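PDB 4IQD: carboxyvinyl-carboxyphosphonate phosphorylmutase from Bacillus anthracis, which belongs to the phosphoenolpyruvate phosphomutase family of TIM-barrel enzymes and is seen here with pyruvic acid bound in several pockets. Local coordinates for residues Arg108-Met113 and Glu155-Leu160; Glu145-Ile150 and Asn182-Ala187; Asp190-Glu195 and Val210-Leu215; Leu214-Thr219 and Gln238-Pro243. All blocks are in the same frame, centred on the assembly; numbering follows the deposited sequence.

Interaction 1. Residues Arg108-Met113 and Glu155-Leu160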
loop_
_atom_site.group_PDB
_atom_site.type_symbol
_atom_site.label_atom_id
_atom_site.label_comp_id
_atom_site.label_asym_id
_atom_site.label_seq_id
_atom_site.Cartn_x
_atom_site.Cartn_y
_atom_site.Cartn_z
ATOM N N ARG A 108 -6.927 -15.364 -19.597
ATOM C CA ARG A 108 -5.729 -14.534 -19.482
ATOM C C ARG A 108 -5.425 -14.192 -18.027
ATOM O O ARG A 108 -4.266 -14.154 -17.614
ATOM C CB ARG A 108 -5.863 -13.254 -20.315
ATOM C CG ARG A 108 -4.991 -12.106 -19.827
ATOM C CD ARG A 108 -4.204 -11.460 -20.954
ATOM N NE ARG A 108 -3.248 -10.476 -20.451
ATOM C CZ ARG A 108 -3.313 -9.170 -20.694
ATOM N NH1 ARG A 108 -2.395 -8.356 -20.189
ATOM N NH2 ARG A 108 -4.288 -8.677 -21.445
ATOM N N THR A 109 -6.478 -13.938 -17.258
ATOM C CA THR A 109 -6.338 -13.684 -15.834
ATOM C C THR A 109 -5.635 -14.860 -15.166
ATOM O O THR A 109 -4.751 -14.674 -14.334
ATOM C CB THR A 109 -7.709 -13.444 -15.178
ATOM O OG1 THR A 109 -8.270 -12.231 -15.690
ATOM C CG2 THR A 109 -7.573 -13.328 -13.670
ATOM N N ALA A 110 -6.016 -16.070 -15.566
ATOM C CA ALA A 110 -5.429 -17.289 -15.025
ATOM C C ALA A 110 -3.935 -17.377 -15.310
ATOM O O ALA A 110 -3.159 -17.781 -14.448
ATOM C CB ALA A 110 -6.145 -18.517 -15.571
ATOM N N VAL A 111 -3.533 -17.002 -16.517
ATOM C CA VAL A 111 -2.123 -17.046 -16.885
ATOM C C VAL A 111 -1.331 -16.028 -16.085
ATOM O O VAL A 111 -0.253 -16.328 -15.578
ATOM C CB VAL A 111 -1.913 -16.752 -18.375
ATOM C CG1 VAL A 111 -0.444 -16.885 -18.733
ATOM C CG2 VAL A 111 -2.750 -17.684 -19.219
ATOM N N GLU A 112 -1.875 -14.820 -15.981
ATOM C CA GLU A 112 -1.212 -13.737 -15.264
ATOM C C GLU A 112 -0.992 -14.082 -13.800
ATOM O O GLU A 112 0.018 -13.705 -13.212
ATOM C CB GLU A 112 -2.021 -12.446 -15.373
ATOM C CG GLU A 112 -2.062 -11.844 -16.764
ATOM C CD GLU A 112 -2.947 -10.617 -16.830
ATOM O OE1 GLU A 112 -3.920 -10.549 -16.051
ATOM O OE2 GLU A 112 -2.666 -9.720 -17.652
HETATM N N MSE A 113 -1.941 -14.800 -13.209
HETATM C CA MSE A 113 -1.818 -15.200 -11.812
HETATM C C MSE A 113 -0.764 -16.295 -11.637
HETATM O O MSE A 113 -0.027 -16.304 -10.657
HETATM C CB MSE A 113 -3.171 -15.650 -11.256
HETATM C CG MSE A 113 -4.237 -14.556 -11.267
HETATM SE SE MSE A 113 -3.757 -12.959 -10.241
HETATM C CE MSE A 113 -5.008 -11.697 -11.034
ATOM N N GLU A 155 -8.440 -25.520 -17.911
ATOM C CA GLU A 155 -7.841 -25.759 -19.211
ATOM C C GLU A 155 -6.484 -25.080 -19.361
ATOM O O GLU A 155 -5.498 -25.717 -19.726
ATOM C CB GLU A 155 -8.777 -25.289 -20.321
ATOM C CG GLU A 155 -8.196 -25.480 -21.703
ATOM C CD GLU A 155 -7.715 -26.898 -21.930
ATOM O OE1 GLU A 155 -8.459 -27.838 -21.580
ATOM O OE2 GLU A 155 -6.591 -27.072 -22.449
ATOM N N VAL A 156 -6.438 -23.784 -19.078
ATOM C CA VAL A 156 -5.236 -22.999 -19.329
ATOM C C VAL A 156 -4.247 -23.074 -18.169
ATOM O O VAL A 156 -3.035 -23.018 -18.374
ATOM C CB VAL A 156 -5.580 -21.526 -19.633
ATOM C CG1 VAL A 156 -4.331 -20.750 -19.988
ATOM C CG2 VAL A 156 -6.573 -21.446 -20.773
ATOM N N ALA A 157 -4.765 -23.218 -16.955
ATOM C CA ALA A 157 -3.923 -23.203 -15.763
ATOM C C ALA A 157 -4.269 -24.323 -14.789
ATOM O O ALA A 157 -4.874 -24.073 -13.746
ATOM C CB ALA A 157 -4.037 -21.856 -15.070
ATOM N N PRO A 158 -3.873 -25.563 -15.112
ATOM C CA PRO A 158 -4.226 -26.710 -14.267
ATOM C C PRO A 158 -3.477 -26.702 -12.940
ATOM O O PRO A 158 -3.818 -27.469 -12.042
ATOM C CB PRO A 158 -3.789 -27.917 -15.107
ATOM C CG PRO A 158 -3.582 -27.385 -16.496
ATOM C CD PRO A 158 -3.124 -25.978 -16.307
ATOM N N SER A 159 -2.470 -25.844 -12.820
ATOM C CA SER A 159 -1.666 -25.768 -11.607
ATOM C C SER A 159 -2.264 -24.784 -10.610
ATOM O O SER A 159 -1.686 -24.519 -9.562
ATOM C CB SER A 159 -0.231 -25.363 -11.948
ATOM O OG SER A 159 -0.211 -24.191 -12.745
ATOM N N LEU A 160 -3.433 -24.252 -10.947
ATOM C CA LEU A 160 -4.076 -23.228 -10.134
ATOM C C LEU A 160 -5.218 -23.801 -9.299
ATOM O O LEU A 160 -6.175 -24.356 -9.837
ATOM C CB LEU A 160 -4.599 -22.109 -11.034
ATOM C CG LEU A 160 -4.471 -20.675 -10.526
ATOM C CD1 LEU A 160 -3.034 -20.365 -10.126
ATOM C CD2 LEU A 160 -4.943 -19.711 -11.596
#

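Interaction 2. Residues Glu145-Ile150 and Asn182-Ala187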
loop_
_atom_site.group_PDB
_atom_site.type_symbol
_atom_site.label_atom_id
_atom_site.label_comp_id
_atom_site.label_asym_id
_atom_site.label_seq_id
_atom_site.Cartn_x
_atom_site.Cartn_y
_atom_site.Cartn_z
ATOM N N GLU A 145 -22.742 -20.390 -16.733
ATOM C CA GLU A 145 -21.885 -19.252 -17.007
ATOM C C GLU A 145 -20.590 -19.316 -16.202
ATOM O O GLU A 145 -19.514 -19.054 -16.733
ATOM C CB GLU A 145 -22.640 -17.953 -16.730
ATOM C CG GLU A 145 -22.429 -16.876 -17.777
ATOM C CD GLU A 145 -23.500 -15.800 -17.730
ATOM O OE1 GLU A 145 -24.696 -16.152 -17.597
ATOM O OE2 GLU A 145 -23.144 -14.604 -17.821
ATOM N N LEU A 146 -20.688 -19.680 -14.926
ATOM C CA LEU A 146 -19.492 -19.846 -14.106
ATOM C C LEU A 146 -18.799 -21.163 -14.424
ATOM O O LEU A 146 -17.573 -21.249 -14.402
ATOM C CB LEU A 146 -19.810 -19.775 -12.610
ATOM C CG LEU A 146 -18.540 -19.781 -11.748
ATOM C CD1 LEU A 146 -17.618 -18.644 -12.163
ATOM C CD2 LEU A 146 -18.834 -19.705 -10.263
ATOM N N VAL A 147 -19.598 -22.183 -14.718
ATOM C CA VAL A 147 -19.084 -23.506 -15.045
ATOM C C VAL A 147 -18.077 -23.433 -16.182
ATOM O O VAL A 147 -16.989 -24.000 -16.098
ATOM C CB VAL A 147 -20.230 -24.472 -15.415
ATOM C CG1 VAL A 147 -19.732 -25.607 -16.304
ATOM C CG2 VAL A 147 -20.889 -25.016 -14.155
ATOM N N GLN A 148 -18.437 -22.715 -17.237
ATOM C CA GLN A 148 -17.550 -22.546 -18.375
ATOM C C GLN A 148 -16.278 -21.796 -17.991
ATOM O O GLN A 148 -15.185 -22.148 -18.430
ATOM C CB GLN A 148 -18.275 -21.818 -19.497
ATOM C CG GLN A 148 -19.417 -22.614 -20.080
ATOM C CD GLN A 148 -20.213 -21.818 -21.081
ATOM O OE1 GLN A 148 -20.346 -20.602 -20.956
ATOM N NE2 GLN A 148 -20.744 -22.499 -22.088
ATOM N N LYS A 149 -16.424 -20.768 -17.163
ATOM C CA LYS A 149 -15.279 -20.000 -16.695
ATOM C C LYS A 149 -14.306 -20.865 -15.898
ATOM O O LYS A 149 -13.092 -20.738 -16.041
ATOM C CB LYS A 149 -15.729 -18.808 -15.855
ATOM C CG LYS A 149 -16.321 -17.675 -16.667
ATOM C CD LYS A 149 -16.496 -16.425 -15.826
ATOM C CE LYS A 149 -16.770 -15.215 -16.701
ATOM N NZ LYS A 149 -16.817 -13.950 -15.920
ATOM N N ILE A 150 -14.845 -21.740 -15.056
ATOM C CA ILE A 150 -14.022 -22.644 -14.266
ATOM C C ILE A 150 -13.285 -23.611 -15.184
ATOM O O ILE A 150 -12.094 -23.868 -15.006
ATOM C CB ILE A 150 -14.873 -23.414 -13.241
ATOM C CG1 ILE A 150 -15.461 -22.441 -12.216
ATOM C CG2 ILE A 150 -14.050 -24.478 -12.546
ATOM C CD1 ILE A 150 -16.414 -23.075 -11.231
ATOM N N ASN A 182 -22.143 -27.679 -6.090
ATOM C CA ASN A 182 -21.746 -28.994 -6.579
ATOM C C ASN A 182 -21.450 -29.004 -8.075
ATOM O O ASN A 182 -20.689 -29.840 -8.560
ATOM C CB ASN A 182 -22.809 -30.042 -6.244
ATOM C CG ASN A 182 -22.813 -30.421 -4.775
ATOM O OD1 ASN A 182 -21.768 -30.461 -4.127
ATOM N ND2 ASN A 182 -23.998 -30.705 -4.243
ATOM N N ALA A 183 -22.059 -28.074 -8.801
ATOM C CA ALA A 183 -21.807 -27.943 -10.228
ATOM C C ALA A 183 -20.423 -27.361 -10.454
ATOM O O ALA A 183 -19.659 -27.848 -11.285
ATOM C CB ALA A 183 -22.854 -27.063 -10.873
ATOM N N TYR A 184 -20.110 -26.315 -9.699
ATOM C CA TYR A 184 -18.826 -25.644 -9.807
ATOM C C TYR A 184 -17.701 -26.607 -9.441
ATOM O O TYR A 184 -16.616 -26.557 -10.017
ATOM C CB TYR A 184 -18.782 -24.427 -8.885
ATOM C CG TYR A 184 -19.849 -23.381 -9.146
ATOM C CD1 TYR A 184 -20.476 -23.277 -10.382
ATOM C CD2 TYR A 184 -20.219 -22.489 -8.150
ATOM C CE1 TYR A 184 -21.449 -22.313 -10.610
ATOM C CE2 TYR A 184 -21.187 -21.527 -8.367
ATOM C CZ TYR A 184 -21.799 -21.441 -9.596
ATOM O OH TYR A 184 -22.761 -20.479 -9.803
ATOM N N VAL A 185 -17.979 -27.488 -8.486
ATOM C CA VAL A 185 -17.004 -28.479 -8.043
ATOM C C VAL A 185 -16.689 -29.483 -9.143
ATOM O O VAL A 185 -15.526 -29.745 -9.440
ATOM C CB VAL A 185 -17.495 -29.239 -6.796
ATOM C CG1 VAL A 185 -16.566 -30.403 -6.483
ATOM C CG2 VAL A 185 -17.593 -28.298 -5.610
ATOM N N LYS A 186 -17.725 -30.041 -9.758
ATOM C CA LYS A 186 -17.512 -31.006 -10.827
ATOM C C LYS A 186 -16.876 -30.333 -12.039
ATOM O O LYS A 186 -16.242 -30.988 -12.864
ATOM C CB LYS A 186 -18.820 -31.696 -11.213
ATOM C CG LYS A 186 -19.474 -31.170 -12.472
ATOM C CD LYS A 186 -20.480 -32.176 -12.995
ATOM C CE LYS A 186 -19.826 -33.538 -13.186
ATOM N NZ LYS A 186 -20.789 -34.572 -13.656
ATOM N N ALA A 187 -17.043 -29.018 -12.132
ATOM C CA ALA A 187 -16.479 -28.252 -13.232
ATOM C C ALA A 187 -14.979 -28.069 -13.040
ATOM O O ALA A 187 -14.246 -27.828 -13.997
ATOM C CB ALA A 187 -17.175 -26.904 -13.355
#

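Interaction 3. Residues Asp190-Glu195 and Val210-Leu215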
loop_
_atom_site.group_PDB
_atom_site.type_symbol
_atom_site.label_atom_id
_atom_site.label_comp_id
_atom_site.label_asym_id
_atom_site.label_seq_id
_atom_site.Cartn_x
_atom_site.Cartn_y
_atom_site.Cartn_z
ATOM N N ASP A 190 -11.933 -26.532 -6.524
ATOM C CA ASP A 190 -11.355 -27.385 -5.492
ATOM C C ASP A 190 -11.927 -27.067 -4.115
ATOM O O ASP A 190 -11.743 -27.828 -3.165
ATOM C CB ASP A 190 -9.835 -27.226 -5.469
ATOM C CG ASP A 190 -9.221 -27.312 -6.852
ATOM O OD1 ASP A 190 -9.236 -28.410 -7.443
ATOM O OD2 ASP A 190 -8.718 -26.282 -7.348
ATOM N N ALA A 191 -12.623 -25.938 -4.016
ATOM C CA ALA A 191 -13.155 -25.466 -2.743
ATOM C C ALA A 191 -14.314 -24.500 -2.961
ATOM O O ALA A 191 -14.413 -23.875 -4.016
ATOM C CB ALA A 191 -12.053 -24.795 -1.930
ATOM N N ILE A 192 -15.182 -24.373 -1.961
ATOM C CA ILE A 192 -16.337 -23.484 -2.068
ATOM C C ILE A 192 -16.386 -22.397 -0.987
ATOM O O ILE A 192 -16.147 -22.656 0.191
ATOM C CB ILE A 192 -17.667 -24.270 -2.074
ATOM C CG1 ILE A 192 -17.711 -25.236 -3.256
ATOM C CG2 ILE A 192 -18.847 -23.327 -2.161
ATOM C CD1 ILE A 192 -17.702 -24.549 -4.607
ATOM N N PHE A 193 -16.691 -21.178 -1.423
ATOM C CA PHE A 193 -16.919 -20.028 -0.560
ATOM C C PHE A 193 -18.421 -19.734 -0.641
ATOM O O PHE A 193 -18.877 -19.083 -1.579
ATOM C CB PHE A 193 -16.074 -18.858 -1.092
ATOM C CG PHE A 193 -16.268 -17.531 -0.378
ATOM C CD1 PHE A 193 -17.211 -17.349 0.624
ATOM C CD2 PHE A 193 -15.484 -16.448 -0.742
ATOM C CE1 PHE A 193 -17.367 -16.121 1.233
ATOM C CE2 PHE A 193 -15.631 -15.221 -0.129
ATOM C CZ PHE A 193 -16.573 -15.058 0.855
ATOM N N PRO A 194 -19.193 -20.210 0.350
ATOM C CA PRO A 194 -20.638 -19.978 0.404
ATOM C C PRO A 194 -20.966 -18.699 1.158
ATOM O O PRO A 194 -21.075 -18.721 2.384
ATOM C CB PRO A 194 -21.156 -21.189 1.191
ATOM C CG PRO A 194 -19.929 -21.865 1.788
ATOM C CD PRO A 194 -18.740 -21.003 1.500
ATOM N N GLU A 195 -21.127 -17.601 0.432
ATOM C CA GLU A 195 -21.374 -16.311 1.061
ATOM C C GLU A 195 -22.677 -16.265 1.854
ATOM O O GLU A 195 -23.748 -16.623 1.353
ATOM C CB GLU A 195 -21.342 -15.181 0.029
ATOM C CG GLU A 195 -21.923 -13.858 0.532
ATOM C CD GLU A 195 -21.036 -13.150 1.544
ATOM O OE1 GLU A 195 -19.880 -13.580 1.741
ATOM O OE2 GLU A 195 -21.495 -12.152 2.138
ATOM N N VAL A 210 -22.176 -30.886 0.133
ATOM C CA VAL A 210 -21.222 -30.419 -0.873
ATOM C C VAL A 210 -19.870 -31.135 -0.758
ATOM O O VAL A 210 -19.270 -31.174 0.315
ATOM C CB VAL A 210 -21.022 -28.891 -0.785
ATOM C CG1 VAL A 210 -19.938 -28.433 -1.745
ATOM C CG2 VAL A 210 -22.331 -28.166 -1.073
ATOM N N ASN A 211 -19.393 -31.686 -1.873
ATOM C CA ASN A 211 -18.162 -32.480 -1.881
ATOM C C ASN A 211 -16.876 -31.674 -2.084
ATOM O O ASN A 211 -16.125 -31.913 -3.030
ATOM C CB ASN A 211 -18.249 -33.592 -2.932
ATOM C CG ASN A 211 -18.489 -33.056 -4.332
ATOM O OD1 ASN A 211 -19.289 -32.142 -4.531
ATOM N ND2 ASN A 211 -17.789 -33.619 -5.311
ATOM N N ALA A 212 -16.618 -30.735 -1.181
ATOM C CA ALA A 212 -15.454 -29.862 -1.281
ATOM C C ALA A 212 -15.142 -29.239 0.068
ATOM O O ALA A 212 -16.026 -29.101 0.906
ATOM C CB ALA A 212 -15.695 -28.769 -2.313
ATOM N N PRO A 213 -13.874 -28.864 0.287
ATOM C CA PRO A 213 -13.542 -28.052 1.459
ATOM C C PRO A 213 -14.265 -26.717 1.383
ATOM O O PRO A 213 -14.520 -26.223 0.286
ATOM C CB PRO A 213 -12.037 -27.830 1.312
ATOM C CG PRO A 213 -11.562 -28.977 0.496
ATOM C CD PRO A 213 -12.673 -29.279 -0.458
ATOM N N LEU A 214 -14.600 -26.141 2.530
ATOM C CA LEU A 214 -15.336 -24.887 2.546
ATOM C C LEU A 214 -14.526 -23.759 3.161
ATOM O O LEU A 214 -13.722 -23.981 4.065
ATOM C CB LEU A 214 -16.664 -25.053 3.286
ATOM C CG LEU A 214 -17.606 -26.114 2.716
ATOM C CD1 LEU A 214 -18.944 -26.066 3.420
ATOM C CD2 LEU A 214 -17.780 -25.939 1.218
ATOM N N LEU A 215 -14.752 -22.554 2.650
ATOM C CA LEU A 215 -14.095 -21.348 3.129
ATOM C C LEU A 215 -15.090 -20.516 3.922
ATOM O O LEU A 215 -16.254 -20.404 3.543
ATOM C CB LEU A 215 -13.577 -20.541 1.935
ATOM C CG LEU A 215 -12.718 -19.281 2.095
ATOM C CD1 LEU A 215 -12.016 -19.022 0.787
ATOM C CD2 LEU A 215 -13.522 -18.053 2.484
#

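Interaction 4. Residues Leu214-Thr219 and Gln238-Pro243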
loop_
_atom_site.group_PDB
_atom_site.type_symbol
_atom_site.label_atom_id
_atom_site.label_comp_id
_atom_site.label_asym_id
_atom_site.label_seq_id
_atom_site.Cartn_x
_atom_site.Cartn_y
_atom_site.Cartn_z
ATOM N N LEU A 214 -14.600 -26.141 2.530
ATOM C CA LEU A 214 -15.336 -24.887 2.546
ATOM C C LEU A 214 -14.526 -23.759 3.161
ATOM O O LEU A 214 -13.722 -23.981 4.065
ATOM C CB LEU A 214 -16.664 -25.053 3.286
ATOM C CG LEU A 214 -17.606 -26.114 2.716
ATOM C CD1 LEU A 214 -18.944 -26.066 3.420
ATOM C CD2 LEU A 214 -17.780 -25.939 1.218
ATOM N N LEU A 215 -14.752 -22.554 2.650
ATOM C CA LEU A 215 -14.095 -21.348 3.129
ATOM C C LEU A 215 -15.090 -20.516 3.922
ATOM O O LEU A 215 -16.254 -20.404 3.543
ATOM C CB LEU A 215 -13.577 -20.541 1.935
ATOM C CG LEU A 215 -12.718 -19.281 2.095
ATOM C CD1 LEU A 215 -12.016 -19.022 0.787
ATOM C CD2 LEU A 215 -13.522 -18.053 2.484
ATOM N N ALA A 216 -14.621 -19.930 5.016
ATOM C CA ALA A 216 -15.429 -19.019 5.811
ATOM C C ALA A 216 -14.895 -17.605 5.647
ATOM O O ALA A 216 -13.688 -17.386 5.677
ATOM C CB ALA A 216 -15.406 -19.428 7.267
ATOM N N ASN A 217 -15.798 -16.650 5.465
ATOM C CA ASN A 217 -15.426 -15.253 5.272
ATOM C C ASN A 217 -15.551 -14.442 6.553
ATOM O O ASN A 217 -16.638 -13.971 6.884
ATOM C CB ASN A 217 -16.318 -14.628 4.200
ATOM C CG ASN A 217 -15.986 -13.171 3.930
ATOM O OD1 ASN A 217 -14.870 -12.711 4.182
ATOM N ND2 ASN A 217 -16.957 -12.438 3.403
HETATM N N MSE A 218 -14.448 -14.270 7.272
HETATM C CA MSE A 218 -14.498 -13.457 8.478
HETATM C C MSE A 218 -14.199 -11.981 8.308
HETATM O O MSE A 218 -13.232 -11.463 8.859
HETATM C CB MSE A 218 -13.675 -14.051 9.612
HETATM C CG MSE A 218 -14.497 -14.960 10.485
HETATM SE SE MSE A 218 -15.700 -14.071 11.756
HETATM C CE MSE A 218 -16.972 -13.159 10.619
ATOM N N THR A 219 -15.059 -11.307 7.558
ATOM C CA THR A 219 -14.941 -9.874 7.381
ATOM C C THR A 219 -15.773 -9.175 8.455
ATOM O O THR A 219 -16.829 -9.663 8.853
ATOM C CB THR A 219 -15.367 -9.450 5.964
ATOM O OG1 THR A 219 -15.137 -8.049 5.785
ATOM C CG2 THR A 219 -16.830 -9.773 5.716
ATOM N N GLN A 238 -12.659 -25.550 6.584
ATOM C CA GLN A 238 -11.264 -25.973 6.568
ATOM C C GLN A 238 -10.311 -24.819 6.278
ATOM O O GLN A 238 -9.095 -24.997 6.248
ATOM C CB GLN A 238 -11.079 -27.111 5.567
ATOM C CG GLN A 238 -12.046 -28.254 5.811
ATOM C CD GLN A 238 -11.953 -29.342 4.773
ATOM O OE1 GLN A 238 -10.862 -29.747 4.376
ATOM N NE2 GLN A 238 -13.104 -29.827 4.324
HETATM N N MSE A 239 -10.872 -23.635 6.067
HETATM C CA MSE A 239 -10.073 -22.430 5.906
HETATM C C MSE A 239 -10.944 -21.214 6.176
HETATM O O MSE A 239 -12.159 -21.257 5.984
HETATM C CB MSE A 239 -9.461 -22.361 4.507
HETATM C CG MSE A 239 -10.367 -21.758 3.452
HETATM SE SE MSE A 239 -9.741 -22.087 1.636
HETATM C CE MSE A 239 -10.389 -23.914 1.442
ATOM N N VAL A 240 -10.324 -20.135 6.637
ATOM C CA VAL A 240 -11.057 -18.920 6.955
ATOM C C VAL A 240 -10.242 -17.683 6.611
ATOM O O VAL A 240 -9.054 -17.602 6.916
ATOM C CB VAL A 240 -11.486 -18.886 8.439
ATOM C CG1 VAL A 240 -10.329 -19.261 9.342
ATOM C CG2 VAL A 240 -12.048 -17.524 8.810
ATOM N N ILE A 241 -10.890 -16.723 5.961
ATOM C CA ILE A 241 -10.222 -15.502 5.542
ATOM C C ILE A 241 -10.592 -14.298 6.407
ATOM O O ILE A 241 -11.709 -14.193 6.912
ATOM C CB ILE A 241 -10.524 -15.172 4.068
ATOM C CG1 ILE A 241 -12.025 -15.001 3.861
ATOM C CG2 ILE A 241 -9.988 -16.265 3.156
ATOM C CD1 ILE A 241 -12.400 -14.622 2.452
ATOM N N TYR A 242 -9.626 -13.400 6.569
ATOM C CA TYR A 242 -9.827 -12.128 7.247
ATOM C C TYR A 242 -9.395 -11.052 6.254
ATOM O O TYR A 242 -8.309 -10.488 6.369
ATOM C CB TYR A 242 -8.995 -12.073 8.535
ATOM C CG TYR A 242 -9.215 -13.264 9.449
ATOM C CD1 TYR A 242 -10.132 -13.208 10.491
ATOM C CD2 TYR A 242 -8.512 -14.449 9.263
ATOM C CE1 TYR A 242 -10.342 -14.295 11.323
ATOM C CE2 TYR A 242 -8.716 -15.541 10.089
ATOM C CZ TYR A 242 -9.631 -15.457 11.116
ATOM O OH TYR A 242 -9.835 -16.540 11.938
ATOM N N PRO A 243 -10.260 -10.776 5.265
ATOM C CA PRO A 243 -9.923 -10.120 3.996
ATOM C C PRO A 243 -9.487 -8.667 4.088
ATOM O O PRO A 243 -8.542 -8.274 3.404
ATOM C CB PRO A 243 -11.238 -10.192 3.204
ATOM C CG PRO A 243 -12.065 -11.208 3.895
ATOM C CD PRO A 243 -11.689 -11.119 5.329
HETATM O O HOH W 1 -14.944 -27.999 4.470
#

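Interaction 1. Residues Arg108-Met113 and Glu155-Leu160
Two neighbouring outer helices of the TIM barrel meet here: Ala110, Val111 and Met113 of helix 103-115 face the last turn of helix 143-156 and the beta turn that follows it, at Val156, Ala157 and Leu160. The closest approach is between two valine branches, CG2 of Val111 lying 3.5 Å from CG1 of Val156. Val156 holds CG1 anti to its backbone N (chi1 -176°), whereas the Val111 branch that touches it is anti to the carbonyl carbon, and the two side chains cross obliquely. Beside them Ala110 and Ala157 meet methyl to methyl, CB to CB at 4.0 Å, and their CA atoms stand only 6.1 Å apart. Leu160, the last residue of the type I turn that begins at Ala157, brings CD2 within 3.9 Å of the Ala110 carbonyl O and 4.4 Å from CB of Met113, a selenomethionine. Beyond CB the Met113 chain leads away toward Ile96 and Ala78. Outside the segments, Val114 of helix 103-115 also packs on Ala157 and Leu160, while Gln14 of helix 14-26 touches Leu160. No hydrogen bond or salt bridge joins the two segments. Apolar side chains make nearly all of the contact, so it rests on shape and burial of hydrocarbon, the two small alanines being consistent with the close backbone approach where helix 143-156 ends; Leu160 then leads into strand 161-166.

Interaction 2. Residues Glu145-Ile150 and Asn182-Ala187
Leu146 lays its CD2 methyl over the ring of Tyr184, 3.4 Å above the plane and over its centre, a CH-pi contact in which the methyl sits only 11° off the ring normal. The two side chains cross at about a right angle. CB of Leu146 adds a second touch nearer the phenol end, 3.6 Å from Tyr184 CE1. The same tyrosine meets two further side chains of the 145-150 segment: Val147 brings CG2 to the edge of the ring, near its plane, at 4.2 Å from CD1, and Ile150 reaches the root of the side chain, its CD1 3.6 Å from CB of Tyr184. The ring points back toward helix 143-156, and its OH is hydrogen-bonded to Arg180 and Asp125, which would fix the far end of the ring under the leucine. One turn further along, Ala187 faces the groove between Val147 and Ile150. Its CB lies 4.0 Å from CG2 of Ile150 and 4.1 Å from CG1 of Val147, whose branch is anti to the backbone N (chi1 156°). The small alanine suits helical segments 145-150 and 182-187, whose axes approach to 8.9 Å at a crossing angle of -22°. On the inner side, Ile150 rests on Ile162 and Tyr184 on Ala164 and Thr166, all of strand 161-166, which lies between the two helices in the chain. Successive, nearly parallel helices packed side by side over the strand that links them are the outer layer of a TIM barrel.

Interaction 3. Residues Asp190-Glu195 and Val210-Leu215
Ile192 is gripped by backbone bonds to the other segment at both its N and its O. Its N-H gives a nearly straight bond to Pro213 O (3.0 Å, 167°), and its own O receives Leu215 N at 2.8 Å, with that donor tilted 21° from the carbonyl plane. The chains run in the same direction, Ile192 level with Leu214. The next step of such a parallel ladder would use the nitrogen of Pro194, which carries no hydrogen; its ring carbon CD lies instead 3.3 Å from Leu215 O. At the other end Pro213 sets CD 3.2 Å from the Asp190 carbonyl O. On the side chains, Leu215 places CD2 over one face of the Phe193 ring, 4.0 Å above the plane and offset toward the rim, a CH-pi contact made from a CG held anti to the backbone N (chi1 -174°). Across the backbone from it, CD2 of Leu214 packs at 3.7 Å on CB of Ile192, whose CG1 also meets Ala212 CB and Val210 CG1. This single bridge links strand 191-194, at the end of one five-stranded parallel run, to strand 215-217, at the edge of a three-stranded one, and so carries the wall of the TIM barrel across the gap. Further out, Phe206 of helix 200-209 covers Ile192, Pro194 and Leu214, and Val185 of helix 174-187 closes over Ile192 and Ala212. On its other flank strand 191-194 bonds to strand 161-166, Asp190 OD2 accepts from Ile162 N, and the Phe193 side chain comes to about 5 Å from a bound pyruvic acid.

Interaction 4. Residues Leu214-Thr219 and Gln238-Pro243
The carbonyl O of Leu214 takes two backbone donors, a straight bond from Gln238 N (3.2 Å, 171°) and a weak one from Met239 N. A water accepts from both Leu214 N and Gln238 NE2, tying the same corner together. From there a parallel ladder runs on, Ala216 N to Met239 O, Ile241 N to Ala216 O at 2.9 Å and Met218 N to Ile241 O at 2.8 Å. On one side of the sheet Leu215 splits its branches: CD1 lies 3.9 Å from the selenium of Met239, a selenomethionine, and CD2 meets Ile241 CD1 at 3.6 Å. Ile241 holds CG1 between its backbone N and carbonyl carbon (chi1 59°), a crowded position that brings CG1 to 3.4 Å from Ala216 O. Asn217 OD1 is buried against Pro243 CG at 3.2 Å and has no polar partner in the model. Thr219 and Pro243, at the C-terminal ends, line a pyruvic acid pocket. Strand 239-242 lies between strands 215-217 and 31-34 in the barrel wall, while Phe232 of helix 229-234, the crossover helix of this beta-alpha-beta unit, covers Ala216 and Met218, and Gly265 of the second subunit packs on Tyr242.

The four contacts follow the TIM barrel around, from its outer helices to its inner wall. Interactions 1 and 2 alternate along the chain and both use helix 143-156, their centres 15 Å apart; together they join three outer helices side by side. Interaction 3 comes next, about 12 Å from interaction 2 between centres, and strand 191-194 directly follows helix 174-187; the two touch where Val185 meets Ala212. Interaction 4 begins where interaction 3 ends, sharing Leu214 and Leu215, so strand 215-217 is bonded on both flanks. Phe193 also packs on Asn217. Interactions 1 and 4 lie farthest apart, about 23 Å between centres, and interaction 4 supplies Thr219 and Pro243 to a pyruvic acid pocket.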